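Local structure of glucose-resistance amylase regulator (4RK6) at residues L44-D49 against Y56-T61; V70-L75 against D83-E88; V106-F111 against P245-I250; F111-S116 against I270-I275. The protein binds D-glucose between the two lobes of a periplasmic-binding-protein-like core and probably regulates transcription as a DNA-binding repressor of the LacI family. One frame throughout, in Å; residues are numbered along the deposited sequence.

Contact 1. Residues L44-D49 against Y56-T61; sequences LITYLD and YQVFQT
Val58 is the one residue of helix segment 56-61 that meets strand segment 44-48 closely, using both methyl groups. CG2 presses on the backbone carbonyl of Tyr47, 3.4 Å from its O, while CG1 reaches OG1 of Thr46 at 3.9 Å and CD1 of Leu48 at 4.1 Å. Leu48 gets there with CG anti to its backbone N (chi1 -162°), which swings the methyl toward the helix. The two segments run nearly antiparallel, at 165°, axes 9.1 Å apart, within a beta-alpha-beta crossover of strand 42-48, helix 52-64 and the parallel strand 69-72. Beyond Val58 the fit loosens: Thr61 points inward, but its CG2 comes no nearer than 4.5 Å, to CG2 of Thr46, and Gln57 and Gln60 lie on the outer, solvent side. In this outermost strand of the chain's sheet, Ile45 packs on Ile45 of the second subunit and makes backbone hydrogen bonds to that subunit. With methyl groups doing the touching, the grip is probably mostly dispersion and burial.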
loop_
_atom_site.group_PDB
_atom_site.type_symbol
_atom_site.label_atom_id
_atom_site.label_comp_id
_atom_site.label_asym_id
_atom_site.label_seq_id
_atom_site.Cartn_x
_atom_site.Cartn_y
_atom_site.Cartn_z
ATOM N N LEU A 44 -1.213 -19.195 1.774
ATOM C CA LEU A 44 -0.591 -18.977 0.447
ATOM C C LEU A 44 -1.300 -17.802 -0.196
ATOM O O LEU A 44 -2.535 -17.796 -0.269
ATOM C CB LEU A 44 -0.769 -20.194 -0.447
ATOM C CG LEU A 44 0.332 -21.250 -0.509
ATOM C CD1 LEU A 44 0.882 -21.590 0.871
ATOM C CD2 LEU A 44 -0.217 -22.482 -1.216
ATOM N N ILE A 45 -0.545 -16.822 -0.676
ATOM C CA ILE A 45 -1.119 -15.677 -1.352
ATOM C C ILE A 45 -0.749 -15.750 -2.841
ATOM O O ILE A 45 0.411 -15.983 -3.198
ATOM C CB ILE A 45 -0.605 -14.356 -0.758
ATOM C CG1 ILE A 45 -0.822 -14.302 0.759
ATOM C CG2 ILE A 45 -1.235 -13.172 -1.459
ATOM C CD1 ILE A 45 -2.268 -14.260 1.187
ATOM N N THR A 46 -1.753 -15.566 -3.693
ATOM C CA THR A 46 -1.569 -15.627 -5.125
ATOM C C THR A 46 -2.267 -14.397 -5.708
ATOM O O THR A 46 -3.241 -13.899 -5.148
ATOM C CB THR A 46 -2.155 -16.939 -5.727
ATOM O OG1 THR A 46 -3.570 -16.991 -5.498
ATOM C CG2 THR A 46 -1.492 -18.168 -5.128
ATOM N N TYR A 47 -1.752 -13.897 -6.832
ATOM C CA TYR A 47 -2.384 -12.794 -7.545
ATOM C C TYR A 47 -3.105 -13.292 -8.787
ATOM O O TYR A 47 -2.776 -14.350 -9.353
ATOM C CB TYR A 47 -1.371 -11.706 -7.908
ATOM C CG TYR A 47 -0.860 -10.968 -6.700
ATOM C CD1 TYR A 47 -1.607 -9.961 -6.107
ATOM C CD2 TYR A 47 0.369 -11.291 -6.132
ATOM C CE1 TYR A 47 -1.144 -9.282 -4.991
ATOM C CE2 TYR A 47 0.839 -10.620 -5.011
ATOM C CZ TYR A 47 0.078 -9.615 -4.447
ATOM O OH TYR A 47 0.531 -8.940 -3.336
ATOM N N LEU A 48 -4.129 -12.544 -9.170
ATOM C CA LEU A 48 -4.963 -12.891 -10.314
ATOM C C LEU A 48 -5.064 -11.690 -11.249
ATOM O O LEU A 48 -5.458 -10.597 -10.820
ATOM C CB LEU A 48 -6.359 -13.284 -9.837
ATOM C CG LEU A 48 -7.200 -14.059 -10.845
ATOM C CD1 LEU A 48 -6.811 -15.529 -10.802
ATOM C CD2 LEU A 48 -8.671 -13.876 -10.536
ATOM N N ASP A 49 -4.700 -11.886 -12.517
ATOM C CA ASP A 49 -4.873 -10.829 -13.529
ATOM C C ASP A 49 -6.136 -11.103 -14.360
ATOM O O ASP A 49 -6.949 -11.950 -13.981
ATOM C CB ASP A 49 -3.597 -10.620 -14.380
ATOM C CG ASP A 49 -3.207 -11.828 -15.220
ATOM O OD1 ASP A 49 -4.002 -12.779 -15.392
ATOM O OD2 ASP A 49 -2.067 -11.814 -15.736
ATOM N N TYR A 56 -6.157 -19.817 -15.111
ATOM C CA TYR A 56 -6.187 -21.264 -15.011
ATOM C C TYR A 56 -4.913 -21.824 -14.354
ATOM O O TYR A 56 -4.987 -22.779 -13.602
ATOM C CB TYR A 56 -6.471 -21.942 -16.362
ATOM C CG TYR A 56 -6.707 -23.427 -16.191
ATOM C CD1 TYR A 56 -7.896 -23.905 -15.644
ATOM C CD2 TYR A 56 -5.721 -24.355 -16.530
ATOM C CE1 TYR A 56 -8.108 -25.261 -15.459
ATOM C CE2 TYR A 56 -5.927 -25.714 -16.349
ATOM C CZ TYR A 56 -7.119 -26.161 -15.813
ATOM O OH TYR A 56 -7.325 -27.509 -15.633
ATOM N N GLN A 57 -3.761 -21.212 -14.632
ATOM C CA GLN A 57 -2.492 -21.606 -13.985
ATOM C C GLN A 57 -2.554 -21.395 -12.475
ATOM O O GLN A 57 -2.138 -22.268 -11.710
ATOM C CB GLN A 57 -1.289 -20.837 -14.569
ATOM C CG GLN A 57 -1.041 -21.053 -16.059
ATOM C CD GLN A 57 -0.950 -22.523 -16.443
ATOM O OE1 GLN A 57 -0.214 -23.289 -15.824
ATOM N NE2 GLN A 57 -1.702 -22.921 -17.467
ATOM N N VAL A 58 -3.079 -20.244 -12.059
ATOM C CA VAL A 58 -3.311 -19.950 -10.643
ATOM C C VAL A 58 -4.172 -21.032 -10.007
ATOM O O VAL A 58 -3.885 -21.497 -8.910
ATOM C CB VAL A 58 -4.001 -18.580 -10.448
ATOM C CG1 VAL A 58 -4.490 -18.397 -9.010
ATOM C CG2 VAL A 58 -3.061 -17.454 -10.827
ATOM N N PHE A 59 -5.234 -21.429 -10.695
ATOM C CA PHE A 59 -6.080 -22.483 -10.191
ATOM C C PHE A 59 -5.300 -23.790 -10.038
ATOM O O PHE A 59 -5.419 -24.471 -9.022
ATOM C CB PHE A 59 -7.305 -22.701 -11.097
ATOM C CG PHE A 59 -7.958 -24.016 -10.881
ATOM C CD1 PHE A 59 -8.778 -24.217 -9.785
ATOM C CD2 PHE A 59 -7.755 -25.073 -11.763
ATOM C CE1 PHE A 59 -9.366 -25.446 -9.563
ATOM C CE2 PHE A 59 -8.339 -26.307 -11.539
ATOM C CZ PHE A 59 -9.151 -26.495 -10.439
ATOM N N GLN A 60 -4.505 -24.153 -11.038
ATOM C CA GLN A 60 -3.677 -25.363 -10.928
ATOM C C GLN A 60 -2.731 -25.328 -9.706
ATOM O O GLN A 60 -2.499 -26.363 -9.088
ATOM C CB GLN A 60 -2.904 -25.608 -12.218
ATOM C CG GLN A 60 -3.804 -26.081 -13.347
ATOM C CD GLN A 60 -3.067 -26.241 -14.667
ATOM O OE1 GLN A 60 -3.162 -27.279 -15.322
ATOM N NE2 GLN A 60 -2.333 -25.210 -15.068
ATOM N N THR A 61 -2.224 -24.135 -9.378
ATOM C CA THR A 61 -1.370 -23.881 -8.197
ATOM C C THR A 61 -2.154 -24.058 -6.883
ATOM O O THR A 61 -1.629 -24.544 -5.888
ATOM C CB THR A 61 -0.791 -22.443 -8.261
ATOM O OG1 THR A 61 0.125 -22.351 -9.358
ATOM C CG2 THR A 61 -0.075 -22.044 -6.969
#

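Contact 2. Residues V70-L75 against D83-E88; sequences VFMLSL and DKLLEE
A bend at chi2 (-75°) turns the side chain of Met72, a selenomethionine, before it runs straight on to CE, and Leu85 is extended beyond its CB, with chi2 at 163°, carrying CD1 from the helix down to the strand. In the conformer given, the two reach toward each other tip to tip. CD1 has two neighbours: CG2 of Val70 at 4.1 Å, the two side chains crossing at about a right angle, and CE of Met72. The latter pair is modelled at 3.4 Å, tighter than usual for two carbons, but Met72 is deposited in two conformers and the closeness is doubtful. Strand 69-72 and helix 79-87 are the first two elements of a beta-alpha-beta crossover that ends in strand 91-95, whose Val92 also touches Leu85. Phe59 packs on Leu85 as well, so one leucine joins strand 69-72, strand 91-95 and helix 52-64. The contact is wholly apolar and buried, and across these two segments the fit depends on the shape of the methyl groups.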
loop_
_atom_site.group_PDB
_atom_site.type_symbol
_atom_site.label_atom_id
_atom_site.label_comp_id
_atom_site.label_asym_id
_atom_site.label_seq_id
_atom_site.Cartn_x
_atom_site.Cartn_y
_atom_site.Cartn_z
ATOM N N VAL A 70 -10.143 -21.429 -0.122
ATOM C CA VAL A 70 -9.645 -20.333 -0.933
ATOM C C VAL A 70 -10.504 -19.152 -0.617
ATOM O O VAL A 70 -11.717 -19.228 -0.706
ATOM C CB VAL A 70 -9.723 -20.640 -2.440
ATOM C CG1 VAL A 70 -9.330 -19.411 -3.257
ATOM C CG2 VAL A 70 -8.839 -21.829 -2.772
ATOM N N PHE A 71 -9.860 -18.059 -0.239
ATOM C CA PHE A 71 -10.514 -16.829 0.065
ATOM C C PHE A 71 -10.381 -15.905 -1.120
ATOM O O PHE A 71 -9.275 -15.657 -1.579
ATOM C CB PHE A 71 -9.910 -16.220 1.321
ATOM C CG PHE A 71 -10.133 -17.087 2.525
ATOM C CD1 PHE A 71 -11.400 -17.167 3.090
ATOM C CD2 PHE A 71 -9.141 -17.911 3.005
ATOM C CE1 PHE A 71 -11.646 -18.007 4.162
ATOM C CE2 PHE A 71 -9.379 -18.746 4.081
ATOM C CZ PHE A 71 -10.635 -18.797 4.656
HETATM N N MSE A 72 -11.514 -15.405 -1.602
HETATM C CA MSE A 72 -11.555 -14.523 -2.774
HETATM C C MSE A 72 -11.816 -13.098 -2.358
HETATM O O MSE A 72 -12.792 -12.830 -1.676
HETATM C CB MSE A 72 -12.704 -14.977 -3.672
HETATM C CG MSE A 72 -12.605 -16.463 -3.959
HETATM SE SE MSE A 72 -11.172 -16.781 -5.275
HETATM C CE MSE A 72 -11.587 -18.666 -5.647
ATOM N N LEU A 73 -10.962 -12.162 -2.782
ATOM C CA LEU A 73 -11.145 -10.738 -2.452
ATOM C C LEU A 73 -11.726 -9.928 -3.614
ATOM O O LEU A 73 -12.352 -8.900 -3.385
ATOM C CB LEU A 73 -9.819 -10.103 -2.058
ATOM C CG LEU A 73 -8.912 -10.787 -1.044
ATOM C CD1 LEU A 73 -8.029 -9.741 -0.378
ATOM C CD2 LEU A 73 -9.682 -11.565 0.005
ATOM N N SER A 74 -11.493 -10.389 -4.843
ATOM C CA SER A 74 -11.910 -9.667 -6.047
ATOM C C SER A 74 -13.416 -9.779 -6.258
ATOM O O SER A 74 -14.090 -10.603 -5.626
ATOM C CB SER A 74 -11.187 -10.211 -7.292
ATOM O OG SER A 74 -9.785 -10.327 -7.104
ATOM N N LEU A 75 -13.944 -8.940 -7.144
ATOM C CA LEU A 75 -15.326 -9.068 -7.592
ATOM C C LEU A 75 -15.335 -9.772 -8.961
ATOM O O LEU A 75 -16.399 -10.090 -9.491
ATOM C CB LEU A 75 -16.004 -7.697 -7.669
ATOM N N ASP A 83 -16.586 -22.900 -9.281
ATOM C CA ASP A 83 -17.084 -24.253 -9.510
ATOM C C ASP A 83 -16.006 -25.334 -9.427
ATOM O O ASP A 83 -16.196 -26.312 -8.732
ATOM C CB ASP A 83 -17.824 -24.374 -10.849
ATOM C CG ASP A 83 -19.198 -23.732 -10.819
ATOM O OD1 ASP A 83 -20.016 -24.105 -9.936
ATOM O OD2 ASP A 83 -19.462 -22.859 -11.690
ATOM N N LYS A 84 -14.883 -25.167 -10.126
ATOM C CA LYS A 84 -13.839 -26.193 -10.094
ATOM C C LYS A 84 -13.291 -26.417 -8.673
ATOM O O LYS A 84 -13.041 -27.557 -8.266
ATOM C CB LYS A 84 -12.709 -25.866 -11.086
ATOM C CG LYS A 84 -13.079 -26.187 -12.541
ATOM C CD LYS A 84 -11.902 -25.900 -13.468
ATOM C CE LYS A 84 -11.913 -26.742 -14.733
ATOM N NZ LYS A 84 -11.829 -28.198 -14.441
ATOM N N LEU A 85 -13.160 -25.354 -7.904
ATOM C CA LEU A 85 -12.657 -25.503 -6.524
ATOM C C LEU A 85 -13.672 -26.220 -5.659
ATOM O O LEU A 85 -13.347 -27.194 -4.987
ATOM C CB LEU A 85 -12.278 -24.148 -5.911
ATOM C CG LEU A 85 -11.063 -23.489 -6.566
ATOM C CD1 LEU A 85 -11.042 -22.025 -6.198
ATOM C CD2 LEU A 85 -9.760 -24.162 -6.163
ATOM N N LEU A 86 -14.931 -25.796 -5.721
ATOM C CA LEU A 86 -15.968 -26.472 -4.948
ATOM C C LEU A 86 -16.056 -27.949 -5.310
ATOM O O LEU A 86 -16.266 -28.792 -4.450
ATOM C CB LEU A 86 -17.322 -25.807 -5.163
ATOM C CG LEU A 86 -17.531 -24.386 -4.639
ATOM C CD1 LEU A 86 -18.850 -23.833 -5.165
ATOM C CD2 LEU A 86 -17.524 -24.341 -3.116
ATOM N N GLU A 87 -15.876 -28.248 -6.595
ATOM C CA GLU A 87 -15.968 -29.615 -7.094
ATOM C C GLU A 87 -14.772 -30.470 -6.669
ATOM O O GLU A 87 -14.847 -31.691 -6.735
ATOM C CB GLU A 87 -16.158 -29.606 -8.611
ATOM C CG GLU A 87 -17.492 -28.983 -9.018
ATOM C CD GLU A 87 -17.620 -28.694 -10.497
ATOM O OE1 GLU A 87 -16.780 -29.198 -11.280
ATOM O OE2 GLU A 87 -18.557 -27.960 -10.869
ATOM N N GLU A 88 -13.697 -29.830 -6.201
ATOM C CA GLU A 88 -12.554 -30.546 -5.591
ATOM C C GLU A 88 -12.682 -30.629 -4.065
ATOM O O GLU A 88 -11.735 -31.010 -3.382
ATOM C CB GLU A 88 -11.218 -29.865 -5.947
ATOM C CG GLU A 88 -10.891 -29.799 -7.427
ATOM C CD GLU A 88 -10.477 -31.128 -8.032
ATOM O OE1 GLU A 88 -10.504 -31.232 -9.276
ATOM O OE2 GLU A 88 -10.120 -32.065 -7.285
#

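Contact 3. Residues V106-F111 against P245-I250; sequences VTSNEF and PEIGRI
Val106 turns its side chain onto helix segment 245-250, where Ile247 and Ile250 receive it. With CG1 anti to the backbone N (chi1 -177°), Val106 lays that methyl between the two isoleucines, 4.0 Å from CG2 of Ile247 and 4.0 Å from CG2 of Ile250. It slides past Ile247 in the opposite direction but crosses Ile250 at about a right angle. Ile247 lies further along the strand: its CG2 sits 3.6 Å from Val106 O, and its long branch, stretched out at chi2 163°, brings CD1 to 3.9 Å from Ser108 OG. That hydroxyl has its polar partner elsewhere, in Gln242 OE1, a residue of the glucose pocket. On the helix itself Arg249 grips Glu246 side-on, NE at 3.0 Å and NH2 at 2.8 Å both going to OE1, while Arg249 NH1 pairs with Glu34 of helix 24-39. Strand 106-108 and helix segment 245-250 run almost antiparallel, with their axes 8.0 Å apart. Just past Ser108 the chain leaves this lobe for helix 110-123 in the other, one of the interlobe crossovers characteristic of the type I periplasmic-binding-protein fold of LacI-family regulators.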
loop_
_atom_site.group_PDB
_atom_site.type_symbol
_atom_site.label_atom_id
_atom_site.label_comp_id
_atom_site.label_asym_id
_atom_site.label_seq_id
_atom_site.Cartn_x
_atom_site.Cartn_y
_atom_site.Cartn_z
ATOM N N VAL A 106 -18.125 -12.781 3.661
ATOM C CA VAL A 106 -18.002 -11.896 4.811
ATOM C C VAL A 106 -17.677 -10.503 4.278
ATOM O O VAL A 106 -16.725 -10.346 3.478
ATOM C CB VAL A 106 -16.874 -12.347 5.757
ATOM C CG1 VAL A 106 -16.849 -11.427 6.975
ATOM C CG2 VAL A 106 -17.075 -13.805 6.170
ATOM N N THR A 107 -18.462 -9.523 4.709
ATOM C CA THR A 107 -18.419 -8.194 4.101
ATOM C C THR A 107 -18.996 -7.142 5.024
ATOM O O THR A 107 -19.823 -7.433 5.909
ATOM C CB THR A 107 -19.179 -8.201 2.738
ATOM O OG1 THR A 107 -19.082 -6.923 2.088
ATOM C CG2 THR A 107 -20.663 -8.533 2.932
ATOM N N SER A 108 -18.574 -5.895 4.826
ATOM C CA SER A 108 -19.328 -4.773 5.356
ATOM C C SER A 108 -20.640 -4.727 4.590
ATOM O O SER A 108 -20.689 -5.105 3.410
ATOM C CB SER A 108 -18.550 -3.454 5.169
ATOM O OG SER A 108 -17.281 -3.495 5.840
ATOM N N ASN A 109 -21.686 -4.222 5.227
ATOM C CA ASN A 109 -22.959 -4.064 4.561
ATOM C C ASN A 109 -22.974 -2.823 3.679
ATOM O O ASN A 109 -22.995 -1.704 4.176
ATOM C CB ASN A 109 -24.104 -4.005 5.570
ATOM C CG ASN A 109 -25.480 -4.034 4.915
ATOM O OD1 ASN A 109 -25.891 -3.117 4.200
ATOM N ND2 ASN A 109 -26.231 -5.093 5.205
ATOM N N GLU A 110 -22.985 -3.039 2.371
ATOM C CA GLU A 110 -22.793 -1.948 1.413
ATOM C C GLU A 110 -23.892 -0.891 1.475
ATOM O O GLU A 110 -23.599 0.300 1.464
ATOM C CB GLU A 110 -22.628 -2.491 -0.010
ATOM C CG GLU A 110 -21.268 -3.107 -0.290
ATOM C CD GLU A 110 -20.206 -2.071 -0.659
ATOM O OE1 GLU A 110 -20.532 -0.874 -0.852
ATOM O OE2 GLU A 110 -19.049 -2.479 -0.793
ATOM N N PHE A 111 -25.160 -1.294 1.563
ATOM C CA PHE A 111 -26.195 -0.286 1.615
ATOM C C PHE A 111 -26.133 0.516 2.911
ATOM O O PHE A 111 -26.343 1.723 2.900
ATOM C CB PHE A 111 -27.600 -0.859 1.409
ATOM C CG PHE A 111 -28.649 0.204 1.400
ATOM C CD1 PHE A 111 -28.836 1.003 0.271
ATOM C CD2 PHE A 111 -29.387 0.473 2.544
ATOM C CE1 PHE A 111 -29.756 2.029 0.280
ATOM C CE2 PHE A 111 -30.316 1.494 2.550
ATOM C CZ PHE A 111 -30.500 2.271 1.418
ATOM N N PRO A 245 -9.429 -6.221 9.064
ATOM C CA PRO A 245 -8.887 -7.392 9.740
ATOM C C PRO A 245 -9.992 -8.282 10.298
ATOM O O PRO A 245 -9.828 -9.506 10.223
ATOM C CB PRO A 245 -7.994 -6.806 10.853
ATOM C CG PRO A 245 -7.727 -5.385 10.416
ATOM C CD PRO A 245 -8.964 -4.957 9.666
ATOM N N GLU A 246 -11.084 -7.708 10.793
ATOM C CA GLU A 246 -12.190 -8.518 11.315
ATOM C C GLU A 246 -12.827 -9.334 10.180
ATOM O O GLU A 246 -13.123 -10.523 10.342
ATOM C CB GLU A 246 -13.208 -7.674 12.040
ATOM C CG GLU A 246 -14.376 -8.469 12.595
ATOM C CD GLU A 246 -14.022 -9.371 13.763
ATOM O OE1 GLU A 246 -12.840 -9.439 14.194
ATOM O OE2 GLU A 246 -14.972 -10.007 14.265
ATOM N N ILE A 247 -12.985 -8.717 9.009
ATOM C CA ILE A 247 -13.457 -9.478 7.836
ATOM C C ILE A 247 -12.591 -10.709 7.588
ATOM O O ILE A 247 -13.109 -11.801 7.386
ATOM C CB ILE A 247 -13.566 -8.568 6.584
ATOM C CG1 ILE A 247 -14.660 -7.531 6.798
ATOM C CG2 ILE A 247 -13.821 -9.395 5.326
ATOM C CD1 ILE A 247 -14.594 -6.348 5.834
ATOM N N GLY A 248 -11.272 -10.543 7.624
ATOM C CA GLY A 248 -10.351 -11.650 7.437
ATOM C C GLY A 248 -10.487 -12.695 8.542
ATOM O O GLY A 248 -10.588 -13.888 8.265
ATOM N N ARG A 249 -10.502 -12.258 9.801
ATOM C CA ARG A 249 -10.614 -13.226 10.907
ATOM C C ARG A 249 -11.902 -14.058 10.826
ATOM O O ARG A 249 -11.881 -15.285 11.022
ATOM C CB ARG A 249 -10.579 -12.512 12.265
ATOM C CG ARG A 249 -9.227 -11.939 12.639
ATOM C CD ARG A 249 -9.205 -11.522 14.108
ATOM N NE ARG A 249 -10.013 -10.331 14.356
ATOM C CZ ARG A 249 -9.584 -9.069 14.218
ATOM N NH1 ARG A 249 -8.328 -8.797 13.859
ATOM N NH2 ARG A 249 -10.411 -8.075 14.472
ATOM N N ILE A 250 -13.013 -13.396 10.546
ATOM C CA ILE A 250 -14.328 -14.045 10.516
ATOM C C ILE A 250 -14.443 -14.990 9.320
ATOM O O ILE A 250 -14.994 -16.096 9.444
ATOM C CB ILE A 250 -15.444 -12.991 10.573
ATOM C CG1 ILE A 250 -15.404 -12.257 11.934
ATOM C CG2 ILE A 250 -16.827 -13.584 10.353
ATOM C CD1 ILE A 250 -15.663 -13.119 13.155
#

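Contact 4. Residues F111-S116 against I270-I275; sequences FEMMNS and IPTELI
Met113, a selenomethionine, and Thr272 cross at about a right angle where two of the interlobe crossovers of the type I periplasmic-binding-protein fold run side by side. CG of Met113 lies 3.7 Å from OG1 of Thr272, and the threonine methyl CG2 rests against both CG and the selenium. One turn on, CD1 of Leu274 packs at 3.8 Å on the backbone O of Ser116, at the more open rim of the contact. The next shell is water. One molecule donates to Glu112 OE1 (2.6 Å) and accepts from the backbone N of Thr272 (3.1 Å). A second bridges the hydroxyls, 2.9 Å from Thr272 OG1 and 3.2 Å from Ser116 OG, to which it donates; Ser116 is deposited in two conformers, and this holds for the one given. Thr272 carries its OG1 between backbone N and carbonyl carbon (chi1 67°), turned to that water. Ser116 OG is steadied in turn by donating back to Met113 O at 2.7 Å. Further out, Met113 touches Arg145, Ile224 and Gln242 of the glucose pocket, its side chain about 5 Å from the sugar. The helix start that places Met113 and Glu112 is fixed by an N-cap: Asn109 OD1 accepts from the backbone N of Glu112.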
loop_
_atom_site.group_PDB
_atom_site.type_symbol
_atom_site.label_atom_id
_atom_site.label_comp_id
_atom_site.label_asym_id
_atom_site.label_seq_id
_atom_site.Cartn_x
_atom_site.Cartn_y
_atom_site.Cartn_z
ATOM N N PHE A 111 -25.160 -1.294 1.563
ATOM C CA PHE A 111 -26.195 -0.286 1.615
ATOM C C PHE A 111 -26.133 0.516 2.911
ATOM O O PHE A 111 -26.343 1.723 2.900
ATOM C CB PHE A 111 -27.600 -0.859 1.409
ATOM C CG PHE A 111 -28.649 0.204 1.400
ATOM C CD1 PHE A 111 -28.836 1.003 0.271
ATOM C CD2 PHE A 111 -29.387 0.473 2.544
ATOM C CE1 PHE A 111 -29.756 2.029 0.280
ATOM C CE2 PHE A 111 -30.316 1.494 2.550
ATOM C CZ PHE A 111 -30.500 2.271 1.418
ATOM N N GLU A 112 -25.876 -0.154 4.029
ATOM C CA GLU A 112 -25.763 0.547 5.306
ATOM C C GLU A 112 -24.633 1.565 5.284
ATOM O O GLU A 112 -24.799 2.688 5.801
ATOM C CB GLU A 112 -25.538 -0.446 6.436
ATOM C CG GLU A 112 -25.693 0.125 7.833
ATOM C CD GLU A 112 -25.493 -0.931 8.910
ATOM O OE1 GLU A 112 -24.688 -0.693 9.832
ATOM O OE2 GLU A 112 -26.128 -2.007 8.834
HETATM N N MSE A 113 -23.482 1.179 4.718
HETATM C CA MSE A 113 -22.344 2.126 4.594
HETATM C C MSE A 113 -22.778 3.331 3.837
HETATM O O MSE A 113 -22.651 4.468 4.321
HETATM C CB MSE A 113 -21.135 1.538 3.872
HETATM C CG MSE A 113 -20.411 0.502 4.721
HETATM SE SE MSE A 113 -18.620 0.196 3.969
HETATM C CE MSE A 113 -19.177 -0.937 2.444
HETATM N N MSE A 114 -23.334 3.109 2.650
HETATM C CA MSE A 114 -23.708 4.228 1.781
HETATM C C MSE A 114 -24.792 5.069 2.379
HETATM O O MSE A 114 -24.742 6.301 2.337
HETATM C CB MSE A 114 -24.175 3.738 0.422
HETATM C CG MSE A 114 -24.514 4.886 -0.518
HETATM SE SE MSE A 114 -22.889 5.894 -1.021
HETATM C CE MSE A 114 -22.006 4.434 -1.958
ATOM N N ASN A 115 -25.806 4.420 2.924
ATOM C CA ASN A 115 -26.891 5.139 3.527
ATOM C C ASN A 115 -26.454 5.978 4.745
ATOM O O ASN A 115 -26.943 7.081 4.927
ATOM C CB ASN A 115 -28.005 4.181 3.889
ATOM C CG ASN A 115 -29.268 4.896 4.222
ATOM O OD1 ASN A 115 -29.838 5.591 3.380
ATOM N ND2 ASN A 115 -29.702 4.773 5.474
ATOM N N SER A 116 -25.508 5.485 5.534
ATOM C CA SER A 116 -24.978 6.258 6.657
ATOM C C SER A 116 -24.306 7.541 6.158
ATOM O O SER A 116 -24.393 8.565 6.774
ATOM C CB SER A 116 -24.014 5.430 7.518
ATOM O OG SER A 116 -22.739 5.263 6.910
ATOM N N ILE A 270 -20.082 -7.364 8.712
ATOM C CA ILE A 270 -19.190 -6.831 9.716
ATOM C C ILE A 270 -19.506 -5.332 9.866
ATOM O O ILE A 270 -19.578 -4.596 8.873
ATOM C CB ILE A 270 -17.718 -7.082 9.322
ATOM C CG1 ILE A 270 -17.479 -8.572 9.038
ATOM C CG2 ILE A 270 -16.759 -6.533 10.383
ATOM C CD1 ILE A 270 -17.737 -9.519 10.199
ATOM N N PRO A 271 -19.738 -4.879 11.108
ATOM C CA PRO A 271 -20.096 -3.480 11.334
ATOM C C PRO A 271 -19.029 -2.502 10.866
ATOM O O PRO A 271 -17.851 -2.841 10.852
ATOM C CB PRO A 271 -20.193 -3.370 12.869
ATOM C CG PRO A 271 -20.131 -4.755 13.401
ATOM C CD PRO A 271 -19.418 -5.576 12.379
ATOM N N THR A 272 -19.483 -1.307 10.517
ATOM C CA THR A 272 -18.597 -0.188 10.185
ATOM C C THR A 272 -18.976 1.001 11.047
ATOM O O THR A 272 -19.934 0.968 11.826
ATOM C CB THR A 272 -18.710 0.228 8.703
ATOM O OG1 THR A 272 -20.001 0.779 8.433
ATOM C CG2 THR A 272 -18.456 -0.940 7.814
ATOM N N GLU A 273 -18.237 2.079 10.884
ATOM C CA GLU A 273 -18.510 3.276 11.643
ATOM C C GLU A 273 -18.013 4.467 10.837
ATOM O O GLU A 273 -17.017 4.354 10.110
ATOM C CB GLU A 273 -17.769 3.216 12.964
ATOM C CG GLU A 273 -16.260 3.019 12.821
ATOM C CD GLU A 273 -15.598 2.559 14.116
ATOM O OE1 GLU A 273 -16.319 2.079 15.034
ATOM O OE2 GLU A 273 -14.352 2.699 14.215
ATOM N N LEU A 274 -18.711 5.569 11.005
ATOM C CA LEU A 274 -18.414 6.782 10.277
ATOM C C LEU A 274 -17.570 7.632 11.211
ATOM O O LEU A 274 -18.009 7.997 12.299
ATOM C CB LEU A 274 -19.718 7.457 9.869
ATOM C CG LEU A 274 -19.552 8.561 8.828
ATOM C CD1 LEU A 274 -20.885 8.851 8.140
ATOM C CD2 LEU A 274 -18.996 9.836 9.448
ATOM N N ILE A 275 -16.315 7.856 10.828
ATOM C CA ILE A 275 -15.404 8.636 11.608
ATOM C C ILE A 275 -15.335 10.045 11.077
ATOM O O ILE A 275 -14.904 10.299 9.939
ATOM C CB ILE A 275 -13.996 8.021 11.601
ATOM C CG1 ILE A 275 -14.051 6.591 12.118
ATOM C CG2 ILE A 275 -13.054 8.876 12.438
ATOM C CD1 ILE A 275 -12.724 5.891 12.102
HETATM O O HOH W 1 -22.479 -0.937 11.124
HETATM O O HOH W 2 -21.141 3.443 8.969
#

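Contacts 1 and 2 follow each other along the chain in one lobe, centres 11 Å apart, and meet where Phe59 CZ packs 3.7 Å from Lys84 CB. Contacts 3 and 4, also centred 11 Å apart, instead interlock: their segments alternate in sequence, they share Phe111 and helix 110-123, and neighbouring strands 104-108 and 267-275 are probably joined by a hydrogen bond from Ile270 N to Thr107 O. All four reach the same sheet. Contacts 1 and 4 lie about 32 Å apart, centre to centre, on opposite sides of the chain's centre. The series thus runs from the strand at the subunit interface to the crossovers beside the bound glucose.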